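Local coordinates for uncharacterized protein (Sulfolobus tokodaii, PDB 2PD2) that is of unknown function but belongs to the DsrE/DsrF-like family, whose better-known members take part in sulfur transfer, at residues I7-K12 against L36-I41. Residues are numbered along the deposited sequence; the frame is centred on the assembly and turned at random.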
loop_
_atom_site.group_PDB
_atom_site.type_symbol
_atom_site.label_atom_id
_atom_site.label_comp_id
_atom_site.label_asym_id
_atom_site.label_seq_id
_atom_site.Cartn_x
_atom_site.Cartn_y
_atom_site.Cartn_z
ATOM N N ILE A 7 -2.330 4.643 -6.955
ATOM C CA ILE A 7 -2.330 5.917 -6.236
ATOM C C ILE A 7 -3.789 6.144 -5.853
ATOM O O ILE A 7 -4.656 6.182 -6.725
ATOM C CB ILE A 7 -1.853 7.098 -7.108
ATOM C CG1 ILE A 7 -0.463 6.813 -7.679
ATOM C CG2 ILE A 7 -1.797 8.360 -6.262
ATOM C CD1 ILE A 7 0.086 7.943 -8.540
ATOM N N LYS A 8 -4.064 6.286 -4.559
ATOM C CA LYS A 8 -5.443 6.462 -4.106
ATOM C C LYS A 8 -5.720 7.722 -3.290
ATOM O O LYS A 8 -6.865 8.167 -3.203
ATOM C CB LYS A 8 -5.873 5.239 -3.286
ATOM C CG LYS A 8 -4.939 4.907 -2.119
ATOM C CD LYS A 8 -5.485 3.762 -1.257
ATOM C CE LYS A 8 -4.475 3.288 -0.206
ATOM N NZ LYS A 8 -3.376 2.434 -0.778
ATOM N N ASP A 9 -4.681 8.297 -2.695
ATOM C CA ASP A 9 -4.852 9.482 -1.863
ATOM C C ASP A 9 -4.465 10.763 -2.590
ATOM O O ASP A 9 -3.300 10.969 -2.939
ATOM C CB ASP A 9 -4.031 9.331 -0.577
ATOM C CG ASP A 9 -4.430 8.101 0.229
ATOM O OD1 ASP A 9 -5.627 7.975 0.567
ATOM O OD2 ASP A 9 -3.550 7.259 0.525
ATOM N N PHE A 10 -5.448 11.630 -2.810
ATOM C CA PHE A 10 -5.197 12.891 -3.505
ATOM C C PHE A 10 -4.089 13.729 -2.866
ATOM O O PHE A 10 -3.259 14.300 -3.571
ATOM C CB PHE A 10 -6.479 13.731 -3.587
ATOM C CG PHE A 10 -6.299 15.030 -4.324
ATOM C CD1 PHE A 10 -6.014 15.036 -5.684
ATOM C CD2 PHE A 10 -6.396 16.247 -3.654
ATOM C CE1 PHE A 10 -5.826 16.234 -6.375
ATOM C CE2 PHE A 10 -6.209 17.455 -4.333
ATOM C CZ PHE A 10 -5.923 17.447 -5.697
ATOM N N ASP A 11 -4.069 13.799 -1.537
ATOM C CA ASP A 11 -3.061 14.601 -0.860
ATOM C C ASP A 11 -1.638 14.073 -1.006
ATOM O O ASP A 11 -0.684 14.762 -0.651
ATOM C CB ASP A 11 -3.405 14.764 0.627
ATOM C CG ASP A 11 -3.546 13.438 1.353
ATOM O OD1 ASP A 11 -3.694 13.466 2.593
ATOM O OD2 ASP A 11 -3.521 12.374 0.697
ATOM N N LYS A 12 -1.491 12.865 -1.542
ATOM C CA LYS A 12 -0.167 12.278 -1.717
ATOM C C LYS A 12 0.224 12.129 -3.181
ATOM O O LYS A 12 1.264 11.544 -3.492
ATOM C CB LYS A 12 -0.099 10.912 -1.024
ATOM C CG LYS A 12 -0.317 10.986 0.483
ATOM C CD LYS A 12 -0.309 9.609 1.132
ATOM C CE LYS A 12 -0.577 9.713 2.634
ATOM N NZ LYS A 12 -0.605 8.385 3.310
ATOM N N LEU A 36 -5.119 5.423 -10.966
ATOM C CA LEU A 36 -5.553 6.340 -9.919
ATOM C C LEU A 36 -7.020 6.109 -9.568
ATOM O O LEU A 36 -7.879 6.071 -10.455
ATOM C CB LEU A 36 -5.336 7.796 -10.342
ATOM C CG LEU A 36 -3.884 8.209 -10.636
ATOM C CD1 LEU A 36 -3.513 7.813 -12.065
ATOM C CD2 LEU A 36 -3.733 9.705 -10.467
ATOM N N HIS A 37 -7.296 5.921 -8.277
ATOM C CA HIS A 37 -8.660 5.721 -7.823
ATOM C C HIS A 37 -8.930 6.446 -6.512
ATOM O O HIS A 37 -8.047 7.127 -5.971
ATOM C CB HIS A 37 -9.015 4.223 -7.731
ATOM C CG HIS A 37 -8.248 3.458 -6.696
ATOM N ND1 HIS A 37 -8.862 2.838 -5.631
ATOM C CD2 HIS A 37 -6.931 3.148 -6.603
ATOM C CE1 HIS A 37 -7.961 2.181 -4.923
ATOM N NE2 HIS A 37 -6.783 2.350 -5.494
ATOM N N GLN A 38 -10.150 6.305 -6.006
ATOM C CA GLN A 38 -10.563 7.022 -4.803
ATOM C C GLN A 38 -10.336 8.518 -5.085
ATOM O O GLN A 38 -10.498 8.959 -6.217
ATOM C CB GLN A 38 -9.772 6.576 -3.571
ATOM C CG GLN A 38 -10.025 5.129 -3.152
ATOM C CD GLN A 38 -9.526 4.829 -1.744
ATOM O OE1 GLN A 38 -8.788 5.621 -1.151
ATOM N NE2 GLN A 38 -9.925 3.679 -1.204
ATOM N N SER A 39 -9.941 9.294 -4.083
ATOM C CA SER A 39 -9.765 10.732 -4.281
ATOM C C SER A 39 -8.656 11.143 -5.235
ATOM O O SER A 39 -8.673 12.248 -5.780
ATOM C CB SER A 39 -9.552 11.435 -2.935
ATOM O OG SER A 39 -8.313 11.071 -2.359
ATOM N N ALA A 40 -7.690 10.259 -5.456
ATOM C CA ALA A 40 -6.581 10.590 -6.339
ATOM C C ALA A 40 -7.036 10.859 -7.778
ATOM O O ALA A 40 -6.321 11.496 -8.552
ATOM C CB ALA A 40 -5.525 9.469 -6.301
ATOM N N ILE A 41 -8.227 10.390 -8.138
ATOM C CA ILE A 41 -8.732 10.602 -9.496
ATOM C C ILE A 41 -8.755 12.097 -9.851
ATOM O O ILE A 41 -8.631 12.474 -11.019
ATOM C CB ILE A 41 -10.169 10.028 -9.660
ATOM C CG1 ILE A 41 -10.581 10.040 -11.131
ATOM C CG2 ILE A 41 -11.163 10.861 -8.854
ATOM C CD1 ILE A 41 -9.793 9.073 -11.991
HETATM O O HOH W 1 -8.748 8.705 -1.046
HETATM O O HOH W 2 -7.465 5.953 1.065
#
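Beyond the last parallel bridge between two neighbouring strands, I7 with L36, the two backbones stay paired through the loops that follow. H37 N donates to I7 O at 3.1 Å, nearly along the C=O axis. L36 CA adds a CH...O contact to the same oxygen. A40 N then reaches K8 O from above the carbonyl plane, a bent bond of 3.2 Å. K8 CB lies over one face of the H37 imidazole, 4.0 Å from the centroid and offset toward the rim, a CH-pi contact. K8 CG sits between its own N and carbonyl carbon (chi1 54°), and from there the chain runs alongside Q38, pointing the same way. Q38 OE1 is 3.6 Å from K8 CB. S39 OG, also between N and C (chi1 68°), accepts a nearly straight bond of 3.0 Å from F10 N. F10 CB lies 3.5 Å from S39 OG. One water joins S39 OG to K8 O and Q38 OE1; a second bridges Q38 OE1 and D9 OD1. An alanine in place of the serine lacks the hydroxyl, so the loop at F10 would probably be held less firmly and the first water less well fixed. Toward helix 13-26, the A40 methyl packs against I7 CG2 at 3.9 Å. K8 NZ bonds A107 O, Q38 NE2 bonds S19 OG, and D9 OD2 forms a salt bridge with K12, all three partners on a second subunit. H37 NE2 bonds Q6 of its own chain. The contact thus joins the loops leading from adjacent parallel strands 2-7 and 31-36 toward helices 13-26 and 51-59, at the C-terminal edge of an alpha/beta sheet. L36 packs on strand 63-67, and H37 touches helix 68-73, where S70 OG bonds Q38 N.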